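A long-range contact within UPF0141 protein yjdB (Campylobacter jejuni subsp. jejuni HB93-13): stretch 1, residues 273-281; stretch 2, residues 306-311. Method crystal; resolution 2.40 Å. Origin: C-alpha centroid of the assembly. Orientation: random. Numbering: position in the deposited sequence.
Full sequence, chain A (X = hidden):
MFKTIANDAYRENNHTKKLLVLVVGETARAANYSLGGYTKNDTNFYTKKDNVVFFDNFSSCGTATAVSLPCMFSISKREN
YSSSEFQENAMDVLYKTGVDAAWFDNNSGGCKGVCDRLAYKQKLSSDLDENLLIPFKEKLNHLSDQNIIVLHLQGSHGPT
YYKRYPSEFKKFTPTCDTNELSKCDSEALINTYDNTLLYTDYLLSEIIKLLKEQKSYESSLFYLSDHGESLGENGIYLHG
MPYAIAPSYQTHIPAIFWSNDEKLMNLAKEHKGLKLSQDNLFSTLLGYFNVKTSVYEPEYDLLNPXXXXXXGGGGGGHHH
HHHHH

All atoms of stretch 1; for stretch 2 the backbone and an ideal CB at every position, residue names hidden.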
ATOM      1  N   GLY A 273      -6.983  15.549   0.252  1.00 56.13           N
ATOM      2  CA  GLY A 273      -6.407  16.411  -0.766  1.00 52.11           C
ATOM      3  C   GLY A 273      -5.076  17.040  -0.393  1.00 56.13           C
ATOM      4  O   GLY A 273      -4.496  17.814  -1.167  1.00 58.11           O
ATOM      5  N   LEU A 274      -4.586  16.713   0.798  1.00 58.97           N
ATOM      6  CA  LEU A 274      -3.337  17.283   1.318  1.00 55.11           C
ATOM      7  C   LEU A 274      -2.101  16.630   0.721  1.00 54.49           C
ATOM      8  O   LEU A 274      -2.094  15.417   0.497  1.00 59.37           O
ATOM      9  CB  LEU A 274      -3.283  17.138   2.844  1.00 56.81           C
ATOM     10  CG  LEU A 274      -4.272  17.901   3.728  1.00 55.57           C
ATOM     11  CD1 LEU A 274      -4.395  17.178   5.048  1.00 63.10           C
ATOM     12  CD2 LEU A 274      -3.813  19.326   3.948  1.00 43.71           C
ATOM     13  N   LYS A 275      -1.047  17.416   0.502  1.00 52.83           N
ATOM     14  CA  LYS A 275       0.231  16.873   0.040  1.00 48.60           C
ATOM     15  C   LYS A 275       0.833  15.936   1.103  1.00 56.07           C
ATOM     16  O   LYS A 275       1.512  16.370   2.046  1.00 56.46           O
ATOM     17  CB  LYS A 275       1.198  18.005  -0.321  1.00 47.08           C
ATOM     18  CG  LYS A 275       2.592  17.571  -0.776  1.00 49.08           C
ATOM     19  CD  LYS A 275       3.414  18.771  -1.257  1.00 61.80           C
ATOM     20  CE  LYS A 275       4.710  18.369  -1.964  1.00 60.79           C
ATOM     21  NZ  LYS A 275       5.903  18.364  -1.055  1.00 60.01           N
ATOM     22  N   LEU A 276       0.572  14.644   0.934  1.00 50.59           N
ATOM     23  CA  LEU A 276       1.070  13.621   1.840  1.00 50.98           C
ATOM     24  C   LEU A 276       1.971  12.666   1.064  1.00 49.04           C
ATOM     25  O   LEU A 276       2.236  12.896  -0.113  1.00 43.28           O
ATOM     26  CB  LEU A 276      -0.094  12.888   2.494  1.00 46.41           C
ATOM     27  CG  LEU A 276      -1.022  13.831   3.246  1.00 52.55           C
ATOM     28  CD1 LEU A 276      -2.434  13.283   3.301  1.00 56.65           C
ATOM     29  CD2 LEU A 276      -0.470  14.020   4.650  1.00 50.19           C
ATOM     30  N   SER A 277       2.445  11.610   1.727  1.00 48.25           N
ATOM     31  CA  SER A 277       3.440  10.727   1.135  1.00 44.90           C
ATOM     32  C   SER A 277       3.718   9.496   1.986  1.00 43.09           C
ATOM     33  O   SER A 277       3.137   9.319   3.029  1.00 44.57           O
ATOM     34  CB  SER A 277       4.745  11.484   0.917  1.00 43.05           C
ATOM     35  OG  SER A 277       5.369  11.741   2.160  1.00 46.34           O
ATOM     36  N   GLN A 278       4.619   8.644   1.522  1.00 44.02           N
ATOM     37  CA  GLN A 278       5.013   7.475   2.290  1.00 41.88           C
ATOM     38  C   GLN A 278       5.675   7.873   3.610  1.00 43.42           C
ATOM     39  O   GLN A 278       5.711   7.081   4.563  1.00 51.15           O
ATOM     40  CB  GLN A 278       5.941   6.584   1.459  1.00 39.67           C
ATOM     41  CG  GLN A 278       5.156   5.604   0.579  1.00 40.69           C
ATOM     42  CD  GLN A 278       5.939   5.064  -0.609  1.00 38.04           C
ATOM     43  OE1 GLN A 278       7.147   5.270  -0.728  1.00 37.34           O
ATOM     44  NE2 GLN A 278       5.236   4.389  -1.517  1.00 40.40           N
ATOM     45  N   ASP A 279       6.183   9.101   3.676  1.00 38.90           N
ATOM     46  CA  ASP A 279       6.722   9.643   4.929  1.00 50.84           C
ATOM     47  C   ASP A 279       5.717   9.469   6.094  1.00 45.82           C
ATOM     48  O   ASP A 279       6.097   9.168   7.218  1.00 46.81           O
ATOM     49  CB  ASP A 279       7.081  11.123   4.758  1.00 47.53           C
ATOM     50  CG  ASP A 279       8.365  11.337   3.956  1.00 46.63           C
ATOM     51  OD1 ASP A 279       9.066  10.344   3.663  1.00 41.38           O
ATOM     52  OD2 ASP A 279       8.681  12.514   3.644  1.00 47.87           O
ATOM     53  N   ASN A 280       4.437   9.635   5.780  1.00 45.27           N
ATOM     54  CA  ASN A 280       3.349   9.549   6.729  1.00 47.08           C
ATOM     55  C   ASN A 280       3.049   8.154   7.262  1.00 49.98           C
ATOM     56  O   ASN A 280       2.253   8.030   8.186  1.00 50.31           O
ATOM     57  CB  ASN A 280       2.064  10.087   6.091  1.00 47.91           C
ATOM     58  CG  ASN A 280       2.127  11.565   5.806  1.00 51.47           C
ATOM     59  OD1 ASN A 280       2.444  11.983   4.694  1.00 52.86           O
ATOM     60  ND2 ASN A 280       1.822  12.373   6.814  1.00 54.51           N
ATOM     61  N   LEU A 281       3.655   7.101   6.709  1.00 49.07           N
ATOM     62  CA  LEU A 281       3.181   5.763   7.075  1.00 47.87           C
ATOM     63  C   LEU A 281       3.650   5.416   8.482  1.00 49.56           C
ATOM     64  O   LEU A 281       2.925   4.783   9.256  1.00 49.51           O
ATOM     65  CB  LEU A 281       3.659   4.677   6.082  1.00 37.93           C
ATOM     66  CG  LEU A 281       3.135   3.275   6.470  1.00 43.69           C
ATOM     67  CD1 LEU A 281       1.614   3.211   6.441  1.00 40.98           C
ATOM     68  CD2 LEU A 281       3.717   2.090   5.672  1.00 40.89           C
ATOM     69  N   UNK A 306      -4.469  16.578  14.223  1.00 67.88           N
ATOM     70  CA  UNK A 306      -3.357  17.529  14.178  1.00 63.67           C
ATOM     71  C   UNK A 306      -2.473  17.379  12.943  1.00 70.47           C
ATOM     72  O   UNK A 306      -1.478  18.095  12.803  1.00 69.38           O
ATOM     73  CB  UNK A 306      -2.497  17.370  15.433  1.00 63.67           C
ATOM     74  N   UNK A 307      -2.813  16.416  12.079  1.00 71.89           N
ATOM     75  CA  UNK A 307      -2.086  16.164  10.826  1.00 65.95           C
ATOM     76  C   UNK A 307      -2.030  17.413   9.959  1.00 65.28           C
ATOM     77  O   UNK A 307      -3.045  18.069   9.729  1.00 62.13           O
ATOM     78  CB  UNK A 307      -2.741  15.022  10.047  1.00 65.95           C
ATOM     79  N   UNK A 308      -0.831  17.740   9.493  1.00 68.45           N
ATOM     80  CA  UNK A 308      -0.651  18.750   8.466  1.00 64.21           C
ATOM     81  C   UNK A 308       0.011  18.103   7.255  1.00 67.39           C
ATOM     82  O   UNK A 308       0.420  16.939   7.303  1.00 67.52           O
ATOM     83  CB  UNK A 308       0.180  19.924   8.987  1.00 64.21           C
ATOM     84  N   UNK A 309       0.085  18.857   6.164  1.00 66.73           N
ATOM     85  CA  UNK A 309       0.742  18.407   4.945  1.00 63.02           C
ATOM     86  C   UNK A 309       2.258  18.365   5.101  1.00 67.29           C
ATOM     87  O   UNK A 309       2.808  18.909   6.058  1.00 68.87           O
ATOM     88  CB  UNK A 309       0.363  19.319   3.776  1.00 63.02           C
ATOM     89  N   UNK A 310       2.928  17.714   4.152  1.00 67.99           N
ATOM     90  CA  UNK A 310       4.383  17.699   4.123  1.00 63.63           C
ATOM     91  C   UNK A 310       4.941  19.056   3.722  1.00 62.57           C
ATOM     92  O   UNK A 310       4.374  19.739   2.871  1.00 58.07           O
ATOM     93  CB  UNK A 310       4.885  16.619   3.162  1.00 63.63           C
ATOM     94  N   UNK A 311       6.072  19.443   4.330  1.00 62.69           N
ATOM     95  CA  UNK A 311       6.809  20.648   3.931  1.00 65.98           C
ATOM     96  C   UNK A 311       7.230  20.621   2.461  1.00 66.48           C
ATOM     97  O   UNK A 311       8.267  21.194   2.124  1.00 70.82           O
ATOM     98  CB  UNK A 311       8.048  20.815   4.813  1.00 65.98           C
TER

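Position 306 lies beyond the reach of stretch 1. No atom of that stretch comes within 5.5 Å of its ideal CB, so the contact sets no preference here. The deposited residue is Lys 306, which touches nothing in stretch 1.

Position 307 differs. Its ideal CB also has nothing within 5.5 Å, but the CA-to-CB bond points toward stretch 1. A side chain must therefore be long enough to cross the gap. What waits there is largely apolar: the methyl groups of Leu 274 and Leu 276, with the amide of Asn 280 to one side. Leucine, isoleucine or methionine would suit; alanine would stop short. The residue is Leu 307, with chi1 t and chi2 m. Its CD1 lies 3.6 Å from CD1 of Leu 274 and 3.7 Å from CD2 of Leu 276, so one methyl packs against both leucines. Its CD2 lies 3.6 Å from ND2 of Asn 280.

At position 308 the CA-to-CB bond points away from stretch 1. Many side chains would fit, polar or charged ones among them. The residue is Lys 308. Its side chain stays clear of stretch 1, while its backbone O lies 4.0 Å from CD2 of Leu 276.

Position 309 runs closest to stretch 1 in backbone register, its CA 5.2 Å from CA of Lys 275. The CA-to-CB bond points sideways. The ideal CB sits 3.6 Å from O of Lys 275 and 4.2 Å from CD2 of Leu 274. A small side chain suits this spacing, though a larger one directed outward is not excluded. The residue is Ala 309. Its CB makes an apolar contact with CD2 of Leu 274.

Position 310 faces stretch 1 squarely. Its backbone N donates a nearly straight hydrogen bond to O of Lys 275 (2.9 Å, 177°), which any residue but proline could make. The CA-to-CB bond points toward a polar site holding OG of Ser 277 and OD1 of Asn 280. The ideal CB of 310 is 5.0 Å from OG of Ser 277, so a polar group must extend beyond CB to come close. An amide suits best, offering both donor and acceptor; aspartate would find mostly acceptors, and serine or threonine would stop short. The residue is Asn 310, with chi1 m, and stretch 1 covers more of it than of any other residue in stretch 2. Its amide reaches into the polar site; the modelled orientation of that amide is uncertain.

Position 311 points its CA-to-CB bond away. Many residues would do. The residue is Pro 311, which touches stretch 1 little.

Stretch 2, residues 306-311: KLKANP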
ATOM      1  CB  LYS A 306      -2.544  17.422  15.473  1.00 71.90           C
ATOM      2  CG  LYS A 306      -3.460  17.100  16.686  1.00 73.25           C
ATOM      3  CD  LYS A 306      -2.783  17.188  18.049  1.00 72.48           C
ATOM      4  CE  LYS A 306      -3.652  16.568  19.144  1.00 67.87           C
ATOM      5  NZ  LYS A 306      -3.009  16.649  20.490  1.00 63.05           N
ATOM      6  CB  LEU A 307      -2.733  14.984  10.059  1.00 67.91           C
ATOM      7  CG  LEU A 307      -2.347  14.401   8.674  1.00 66.43           C
ATOM      8  CD1 LEU A 307      -2.501  15.347   7.482  1.00 70.07           C
ATOM      9  CD2 LEU A 307      -0.968  13.761   8.671  1.00 64.76           C
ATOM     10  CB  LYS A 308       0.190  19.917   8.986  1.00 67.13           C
ATOM     11  CG  LYS A 308      -0.034  20.249  10.465  1.00 67.98           C
ATOM     12  CD  LYS A 308       1.082  21.149  11.013  1.00 70.83           C
ATOM     13  CE  LYS A 308       0.797  21.659  12.425  1.00 74.23           C
ATOM     14  NZ  LYS A 308       1.608  22.882  12.738  1.00 73.78           N
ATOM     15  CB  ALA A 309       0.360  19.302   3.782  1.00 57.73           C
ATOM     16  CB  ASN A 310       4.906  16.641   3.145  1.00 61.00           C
ATOM     17  CG  ASN A 310       4.383  15.233   3.436  1.00 61.46           C
ATOM     18  OD1 ASN A 310       3.622  15.006   4.377  1.00 64.43           O
ATOM     19  ND2 ASN A 310       4.799  14.282   2.610  1.00 57.00           N
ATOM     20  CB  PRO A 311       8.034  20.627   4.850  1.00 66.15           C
ATOM     21  CG  PRO A 311       7.557  19.907   6.075  1.00 66.88           C
ATOM     22  CD  PRO A 311       6.593  18.855   5.578  1.00 60.28           C
TER
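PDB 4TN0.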